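PDB 2QDD: mandelate racemase/muconate lactonizing enzyme from Roseovarius nubinhibens, which probably catalyses a magnesium-dependent reaction of the enolase superfamily, though its substrate is unknown. Local coordinates for residues D217-P222 against V236-M241; I240-C245 against R258-G263. One frame throughout, in Å; residues are numbered along the deposited sequence.

Contact 1: D217-P222 against V236-M241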
ATOM      1  N   ASP A 217     -13.670   1.336 -26.559  1.00 31.28           N
ATOM      2  CA  ASP A 217     -14.290   0.012 -26.546  1.00 29.47           C
ATOM      3  C   ASP A 217     -13.523  -0.950 -25.646  1.00 27.74           C
ATOM      4  O   ASP A 217     -12.342  -0.726 -25.368  1.00 23.51           O
ATOM      5  CB  ASP A 217     -14.370  -0.544 -27.967  1.00 30.10           C
ATOM      6  CG  ASP A 217     -14.958   0.447 -28.940  1.00 32.57           C
ATOM      7  OD1 ASP A 217     -14.178   1.182 -29.574  1.00 39.96           O
ATOM      8  OD2 ASP A 217     -16.202   0.508 -29.055  1.00 45.10           O
ATOM      9  N   TRP A 218     -14.213  -2.001 -25.196  1.00 26.54           N
ATOM     10  CA  TRP A 218     -13.615  -3.152 -24.509  1.00 27.05           C
ATOM     11  C   TRP A 218     -12.320  -3.643 -25.142  1.00 29.56           C
ATOM     12  O   TRP A 218     -12.230  -3.789 -26.361  1.00 32.11           O
ATOM     13  CB  TRP A 218     -14.590  -4.324 -24.505  1.00 31.33           C
ATOM     14  CG  TRP A 218     -15.640  -4.296 -23.436  1.00 34.87           C
ATOM     15  CD1 TRP A 218     -16.979  -4.093 -23.611  1.00 32.01           C
ATOM     16  CD2 TRP A 218     -15.449  -4.529 -22.035  1.00 33.34           C
ATOM     17  NE1 TRP A 218     -17.631  -4.163 -22.408  1.00 35.44           N
ATOM     18  CE2 TRP A 218     -16.720  -4.435 -21.423  1.00 33.36           C
ATOM     19  CE3 TRP A 218     -14.331  -4.800 -21.237  1.00 28.29           C
ATOM     20  CZ2 TRP A 218     -16.902  -4.610 -20.053  1.00 31.05           C
ATOM     21  CZ3 TRP A 218     -14.512  -4.963 -19.869  1.00 29.30           C
ATOM     22  CH2 TRP A 218     -15.788  -4.862 -19.291  1.00 32.93           C
ATOM     23  N   ILE A 219     -11.322  -3.895 -24.299  1.00 30.80           N
ATOM     24  CA  ILE A 219     -10.110  -4.591 -24.712  1.00 26.75           C
ATOM     25  C   ILE A 219     -10.026  -5.902 -23.954  1.00 28.43           C
ATOM     26  O   ILE A 219      -9.983  -5.914 -22.719  1.00 28.88           O
ATOM     27  CB  ILE A 219      -8.827  -3.754 -24.440  1.00 26.20           C
ATOM     28  CG1 ILE A 219      -8.927  -2.357 -25.066  1.00 24.80           C
ATOM     29  CG2 ILE A 219      -7.575  -4.498 -24.923  1.00 26.82           C
ATOM     30  CD1 ILE A 219      -9.204  -2.327 -26.575  1.00 27.07           C
ATOM     31  N   GLU A 220     -10.017  -7.003 -24.697  1.00 29.09           N
ATOM     32  CA  GLU A 220      -9.991  -8.324 -24.091  1.00 37.01           C
ATOM     33  C   GLU A 220      -8.560  -8.829 -23.999  1.00 33.59           C
ATOM     34  O   GLU A 220      -7.855  -8.911 -25.014  1.00 30.60           O
ATOM     35  CB  GLU A 220     -10.875  -9.301 -24.867  1.00 35.18           C
ATOM     36  CG  GLU A 220     -11.120 -10.626 -24.155  1.00 50.52           C
ATOM     37  CD  GLU A 220     -11.754 -11.678 -25.060  1.00 57.16           C
ATOM     38  OE1 GLU A 220     -12.604 -11.313 -25.906  1.00 69.76           O
ATOM     39  OE2 GLU A 220     -11.405 -12.873 -24.918  1.00 69.02           O
ATOM     40  N   GLN A 221      -8.154  -9.134 -22.763  1.00 32.97           N
ATOM     41  CA  GLN A 221      -6.893  -9.802 -22.420  1.00 33.56           C
ATOM     42  C   GLN A 221      -5.687  -9.412 -23.291  1.00 33.69           C
ATOM     43  O   GLN A 221      -5.245 -10.195 -24.140  1.00 34.04           O
ATOM     44  CB  GLN A 221      -7.095 -11.325 -22.328  1.00 35.75           C
ATOM     45  CG  GLN A 221      -5.898 -12.107 -21.781  1.00 35.29           C
ATOM     46  CD  GLN A 221      -5.918 -12.305 -20.291  1.00 32.33           C
ATOM     47  OE1 GLN A 221      -6.934 -12.677 -19.716  1.00 37.51           O
ATOM     48  NE2 GLN A 221      -4.772 -12.092 -19.654  1.00 40.08           N
ATOM     49  N   PRO A 222      -5.168  -8.181 -23.104  1.00 35.15           N
ATOM     50  CA  PRO A 222      -4.116  -7.711 -24.005  1.00 34.98           C
ATOM     51  C   PRO A 222      -2.788  -8.465 -23.829  1.00 35.36           C
ATOM     52  O   PRO A 222      -2.055  -8.648 -24.800  1.00 35.39           O
ATOM     53  CB  PRO A 222      -3.979  -6.223 -23.651  1.00 33.66           C
ATOM     54  CG  PRO A 222      -4.480  -6.104 -22.258  1.00 35.49           C
ATOM     55  CD  PRO A 222      -5.515  -7.179 -22.074  1.00 37.83           C
ATOM     56  N   VAL A 236      -3.860   3.134 -19.166  1.00 24.48           N
ATOM     57  CA  VAL A 236      -4.727   3.382 -20.334  1.00 20.66           C
ATOM     58  C   VAL A 236      -6.169   3.695 -19.898  1.00 21.58           C
ATOM     59  O   VAL A 236      -6.499   3.579 -18.716  1.00 21.55           O
ATOM     60  CB  VAL A 236      -4.701   2.190 -21.361  1.00 20.22           C
ATOM     61  CG1 VAL A 236      -3.266   1.812 -21.736  1.00 18.25           C
ATOM     62  CG2 VAL A 236      -5.436   0.973 -20.827  1.00 16.42           C
ATOM     63  N   ALA A 237      -7.017   4.075 -20.852  1.00 25.73           N
ATOM     64  CA  ALA A 237      -8.356   4.600 -20.557  1.00 24.48           C
ATOM     65  C   ALA A 237      -9.533   3.671 -20.921  1.00 25.17           C
ATOM     66  O   ALA A 237     -10.691   4.015 -20.663  1.00 26.84           O
ATOM     67  CB  ALA A 237      -8.530   5.966 -21.203  1.00 23.33           C
ATOM     68  N   ASN A 238      -9.230   2.509 -21.506  1.00 23.19           N
ATOM     69  CA  ASN A 238     -10.239   1.537 -21.962  1.00 23.17           C
ATOM     70  C   ASN A 238     -10.675   0.591 -20.849  1.00 27.69           C
ATOM     71  O   ASN A 238      -9.865   0.269 -19.975  1.00 25.06           O
ATOM     72  CB  ASN A 238      -9.660   0.666 -23.081  1.00 25.98           C
ATOM     73  CG  ASN A 238      -9.430   1.430 -24.358  1.00 31.42           C
ATOM     74  OD1 ASN A 238      -8.501   2.226 -24.452  1.00 37.17           O
ATOM     75  ND2 ASN A 238     -10.269   1.179 -25.360  1.00 27.97           N
ATOM     76  N   PRO A 239     -11.941   0.111 -20.895  1.00 22.97           N
ATOM     77  CA  PRO A 239     -12.354  -1.054 -20.103  1.00 24.59           C
ATOM     78  C   PRO A 239     -11.575  -2.323 -20.469  1.00 22.06           C
ATOM     79  O   PRO A 239     -11.384  -2.610 -21.650  1.00 23.63           O
ATOM     80  CB  PRO A 239     -13.841  -1.232 -20.479  1.00 25.13           C
ATOM     81  CG  PRO A 239     -14.275   0.074 -21.006  1.00 22.48           C
ATOM     82  CD  PRO A 239     -13.062   0.646 -21.690  1.00 26.82           C
ATOM     83  N   ILE A 240     -11.129  -3.062 -19.455  1.00 25.91           N
ATOM     84  CA  ILE A 240     -10.336  -4.270 -19.676  0.50 27.56           C
ATOM     85  C   ILE A 240     -11.120  -5.517 -19.278  1.00 26.03           C
ATOM     86  O   ILE A 240     -11.652  -5.608 -18.168  1.00 24.22           O
ATOM     87  CB  ILE A 240      -8.924  -4.187 -19.005  0.50 29.62           C
ATOM     88  CG1 ILE A 240      -7.937  -3.503 -19.951  0.50 33.71           C
ATOM     89  CG2 ILE A 240      -8.362  -5.570 -18.656  0.50 25.51           C
ATOM     90  CD1 ILE A 240      -7.585  -2.103 -19.552  0.50 41.93           C
ATOM     91  N   MET A 241     -11.204  -6.458 -20.217  1.00 27.55           N
ATOM     92  CA  MET A 241     -11.855  -7.750 -20.023  1.00 26.75           C
ATOM     93  C   MET A 241     -10.771  -8.817 -19.885  1.00 28.07           C
ATOM     94  O   MET A 241      -9.917  -8.955 -20.763  1.00 31.42           O
ATOM     95  CB  MET A 241     -12.752  -8.044 -21.233  1.00 27.10           C
ATOM     96  CG  MET A 241     -13.316  -9.460 -21.342  1.00 27.12           C
ATOM     97  SD  MET A 241     -14.915  -9.728 -20.574  1.00 30.24           S
ATOM     98  CE  MET A 241     -15.836  -8.231 -20.960  1.00 31.40           C
TER

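Contact 2: I240-C245 against R258-G263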
ATOM      1  N   ILE A 240     -11.129  -3.062 -19.455  1.00 25.91           N
ATOM      2  CA  ILE A 240     -10.336  -4.270 -19.676  0.50 27.56           C
ATOM      3  C   ILE A 240     -11.120  -5.517 -19.278  1.00 26.03           C
ATOM      4  O   ILE A 240     -11.652  -5.608 -18.168  1.00 24.22           O
ATOM      5  CB  ILE A 240      -8.924  -4.187 -19.005  0.50 29.62           C
ATOM      6  CG1 ILE A 240      -7.937  -3.503 -19.951  0.50 33.71           C
ATOM      7  CG2 ILE A 240      -8.362  -5.570 -18.656  0.50 25.51           C
ATOM      8  CD1 ILE A 240      -7.585  -2.103 -19.552  0.50 41.93           C
ATOM      9  N   MET A 241     -11.204  -6.458 -20.217  1.00 27.55           N
ATOM     10  CA  MET A 241     -11.855  -7.750 -20.023  1.00 26.75           C
ATOM     11  C   MET A 241     -10.771  -8.817 -19.885  1.00 28.07           C
ATOM     12  O   MET A 241      -9.917  -8.955 -20.763  1.00 31.42           O
ATOM     13  CB  MET A 241     -12.752  -8.044 -21.233  1.00 27.10           C
ATOM     14  CG  MET A 241     -13.316  -9.460 -21.342  1.00 27.12           C
ATOM     15  SD  MET A 241     -14.915  -9.728 -20.574  1.00 30.24           S
ATOM     16  CE  MET A 241     -15.836  -8.231 -20.960  1.00 31.40           C
ATOM     17  N   LEU A 242     -10.792  -9.556 -18.781  1.00 25.14           N
ATOM     18  CA  LEU A 242      -9.860 -10.670 -18.600  1.00 24.31           C
ATOM     19  C   LEU A 242     -10.505 -12.005 -18.934  1.00 27.17           C
ATOM     20  O   LEU A 242     -11.726 -12.124 -18.898  1.00 25.56           O
ATOM     21  CB  LEU A 242      -9.309 -10.695 -17.178  1.00 21.72           C
ATOM     22  CG  LEU A 242      -8.462  -9.497 -16.749  1.00 27.04           C
ATOM     23  CD1 LEU A 242      -8.009  -9.707 -15.329  1.00 21.73           C
ATOM     24  CD2 LEU A 242      -7.268  -9.277 -17.665  1.00 25.71           C
ATOM     25  N   ASP A 243      -9.675 -12.998 -19.262  1.00 25.37           N
ATOM     26  CA  ASP A 243     -10.144 -14.292 -19.771  1.00 25.57           C
ATOM     27  C   ASP A 243      -9.148 -15.402 -19.424  1.00 24.05           C
ATOM     28  O   ASP A 243      -9.302 -16.081 -18.412  1.00 23.54           O
ATOM     29  CB  ASP A 243     -10.410 -14.208 -21.288  1.00 34.74           C
ATOM     30  CG  ASP A 243     -11.015 -15.498 -21.876  1.00 38.99           C
ATOM     31  OD1 ASP A 243     -11.471 -16.383 -21.117  1.00 43.87           O
ATOM     32  OD2 ASP A 243     -11.040 -15.619 -23.119  1.00 46.13           O
ATOM     33  N   GLU A 244      -8.119 -15.569 -20.250  1.00 26.09           N
ATOM     34  CA  GLU A 244      -7.295 -16.783 -20.235  1.00 28.37           C
ATOM     35  C   GLU A 244      -6.379 -16.934 -19.019  1.00 31.23           C
ATOM     36  O   GLU A 244      -5.957 -18.045 -18.708  1.00 35.59           O
ATOM     37  CB  GLU A 244      -6.481 -16.896 -21.526  1.00 28.51           C
ATOM     38  CG  GLU A 244      -7.330 -17.159 -22.774  1.00 29.26           C
ATOM     39  CD  GLU A 244      -7.725 -15.883 -23.507  1.00 38.36           C
ATOM     40  OE1 GLU A 244      -7.531 -14.783 -22.949  1.00 39.26           O
ATOM     41  OE2 GLU A 244      -8.232 -15.975 -24.646  1.00 47.72           O
ATOM     42  N   CYS A 245      -6.077 -15.828 -18.335  1.00 26.93           N
ATOM     43  CA  CYS A 245      -5.215 -15.864 -17.150  1.00 31.47           C
ATOM     44  C   CYS A 245      -5.935 -16.320 -15.881  1.00 28.69           C
ATOM     45  O   CYS A 245      -5.307 -16.493 -14.838  1.00 37.89           O
ATOM     46  CB  CYS A 245      -4.504 -14.520 -16.924  1.00 30.63           C
ATOM     47  SG  CYS A 245      -5.589 -13.080 -16.695  1.00 37.82           S
ATOM     48  N   ARG A 258      -6.602  -6.080  -7.188  1.00 34.56           N
ATOM     49  CA  ARG A 258      -5.668  -5.235  -7.941  1.00 31.70           C
ATOM     50  C   ARG A 258      -6.380  -4.147  -8.747  1.00 30.40           C
ATOM     51  O   ARG A 258      -5.740  -3.209  -9.214  1.00 36.34           O
ATOM     52  CB  ARG A 258      -4.817  -6.075  -8.899  1.00 34.12           C
ATOM     53  CG  ARG A 258      -3.770  -6.951  -8.248  1.00 45.56           C
ATOM     54  CD  ARG A 258      -3.379  -8.075  -9.196  1.00 58.08           C
ATOM     55  NE  ARG A 258      -2.099  -8.690  -8.849  1.00 68.66           N
ATOM     56  CZ  ARG A 258      -0.915  -8.274  -9.292  1.00 75.26           C
ATOM     57  NH1 ARG A 258       0.187  -8.906  -8.914  1.00 80.76           N
ATOM     58  NH2 ARG A 258      -0.825  -7.224 -10.104  1.00 69.98           N
ATOM     59  N   GLY A 259      -7.693  -4.284  -8.925  1.00 30.42           N
ATOM     60  CA  GLY A 259      -8.460  -3.419  -9.830  1.00 24.94           C
ATOM     61  C   GLY A 259      -8.107  -3.593 -11.300  1.00 26.95           C
ATOM     62  O   GLY A 259      -8.092  -2.627 -12.060  1.00 32.59           O
ATOM     63  N   ALA A 260      -7.847  -4.836 -11.698  1.00 24.92           N
ATOM     64  CA  ALA A 260      -7.219  -5.150 -12.979  1.00 24.25           C
ATOM     65  C   ALA A 260      -8.184  -5.108 -14.155  1.00 29.04           C
ATOM     66  O   ALA A 260      -7.752  -5.057 -15.307  1.00 36.39           O
ATOM     67  CB  ALA A 260      -6.562  -6.509 -12.915  1.00 20.53           C
ATOM     68  N   CYS A 261      -9.483  -5.153 -13.864  1.00 27.97           N
ATOM     69  CA  CYS A 261     -10.499  -5.356 -14.894  1.00 28.94           C
ATOM     70  C   CYS A 261     -11.868  -4.813 -14.492  1.00 25.24           C
ATOM     71  O   CYS A 261     -12.121  -4.545 -13.318  1.00 26.66           O
ATOM     72  CB  CYS A 261     -10.586  -6.836 -15.297  1.00 18.04           C
ATOM     73  SG  CYS A 261     -11.145  -7.970 -14.022  1.00 30.05           S
ATOM     74  N   GLU A 262     -12.735  -4.647 -15.485  1.00 23.15           N
ATOM     75  CA  GLU A 262     -14.134  -4.288 -15.265  1.00 21.85           C
ATOM     76  C   GLU A 262     -15.063  -5.411 -15.747  1.00 21.79           C
ATOM     77  O   GLU A 262     -16.292  -5.336 -15.618  1.00 21.04           O
ATOM     78  CB  GLU A 262     -14.458  -2.988 -16.009  1.00 19.73           C
ATOM     79  CG  GLU A 262     -13.882  -1.725 -15.373  1.00 26.29           C
ATOM     80  CD  GLU A 262     -12.454  -1.426 -15.809  1.00 29.10           C
ATOM     81  OE1 GLU A 262     -11.990  -1.968 -16.836  1.00 33.79           O
ATOM     82  OE2 GLU A 262     -11.789  -0.637 -15.115  1.00 40.76           O
ATOM     83  N   GLY A 263     -14.458  -6.444 -16.319  1.00 25.83           N
ATOM     84  CA  GLY A 263     -15.188  -7.592 -16.813  1.00 23.12           C
ATOM     85  C   GLY A 263     -14.309  -8.815 -16.910  1.00 26.65           C
ATOM     86  O   GLY A 263     -13.083  -8.701 -17.064  1.00 22.18           O
TER

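Contact 1: D217-P222 against V236-M241
Two carbonyl oxygens grip the amide nitrogen ND2 of Asn238: Asp217 O at 2.8 Å, in the amide plane and nearly straight (169° at the hydrogen), and Ala215 O. CG of Asn238 sits beside its own backbone N, chi1 -69°, and this sends the amide across to the incoming end of the other strand, while CB rests against Ile219 CG1. Parallel strand pairing follows. Ile219 N gives to Pro239 O (2.9 Å), Met241 N returns to Ile219 O (2.8 Å, from above the carbonyl plane), and Gln221 N meets Met241 O almost along its C=O axis at 2.7 Å. Trp218 carries the apolar part. Its six-membered ring has Pro239 CB over one face and Met241 CE over the opposite one, the methyl 3.5 Å from the ring centroid in a CH-pi contact, with SD farther off and oblique, a Met-aromatic contact; Ile240 O touches the rim at CZ3, 3.4 Å away. An alanine in place of Trp218 would remove the ring between Pro239 CB and Met241 CE, and would probably loosen the packing of both. Glu220, a magnesium ligand, lies alongside Met241, its OE1 in a salt bridge with Lys265. Strand 218-220, helix 226-233 and strand 240-242 form a beta-alpha-beta unit of the TIM barrel; strand 192-196 bonds to the far edge of strand 218-220, and Leu210 of helix 203-210 packs on Ile219 and Asn238.

Contact 2: I240-C245 against R258-G263
In the TIM-barrel domain of this enolase-superfamily protein, strand 240-242 leads through a loop carrying the magnesium ligands Asp243 and Glu244 to helix 249-258, and the chain returns to strand 263-266 at its side; the contact is the start of that parallel pairing. The helix finishes in a Schellman motif at Gly259, whose backbone has positive phi. Ile240 is then held from both of its peptide sides by Glu262. Its N-H gives to the carboxylate oxygen OE1 of Glu262, 3.0 Å away and nearly straight, while its carbonyl oxygen takes the backbone N of Glu262, also at 3.0 Å and in the carbonyl plane. A bend at chi2 (86°) curls the Glu262 chain back so that OE1 acts where a strand carbonyl would serve. The N-H of Gly263 adds a weak second bond to the same oxygen, Ile240 O. One step on, Leu242 N reaches Gly263 O at 3.0 Å from above the carbonyl plane, and the same oxygen receives the CA-H of Met241. A CB on residue 263 would lie 2.9 Å from Met241 CE, so the bare backbone suits the methionine tip. Cys261 packs beside the strand: CB lies 3.3 Å from Ile240 O and 3.7 Å from Leu242 CG, and SG, in the crowded position between its own N and carbonyl carbon, leans on Leu242 CD1. Ala260 O meets Ile240 CG2. Glu262 OE2 forms a salt bridge with Arg235 and a hydrogen bond with His231, both of the second subunit. With one carboxylate oxygen on a peptide N-H and the other bound to these groups, Glu262 is probably ionised, tying the strand pairing to the subunit interface.

Contact 1 and contact 2 lie side by side in one barrel sheet, their centres about 8 Å apart, and share Ile240 and Met241. Strand 240-242 is the middle member: strand 218-220 flanks it in contact 1, and the start of strand 263-266 in contact 2, so the chain advances one strand at a time through helices 226-233 and 249-258. At the strand ends, Gln221 OE1 accepts a probable hydrogen bond from Asp243 N, and OE2 of Glu220 comes close to OD2 of Asp243, two like charges. Both acids, with Asp196 and Glu244, belong to the magnesium site; with no metal bound in this chain, Lys265, Lys267 and Arg270 probably ease the crowding of negative charge.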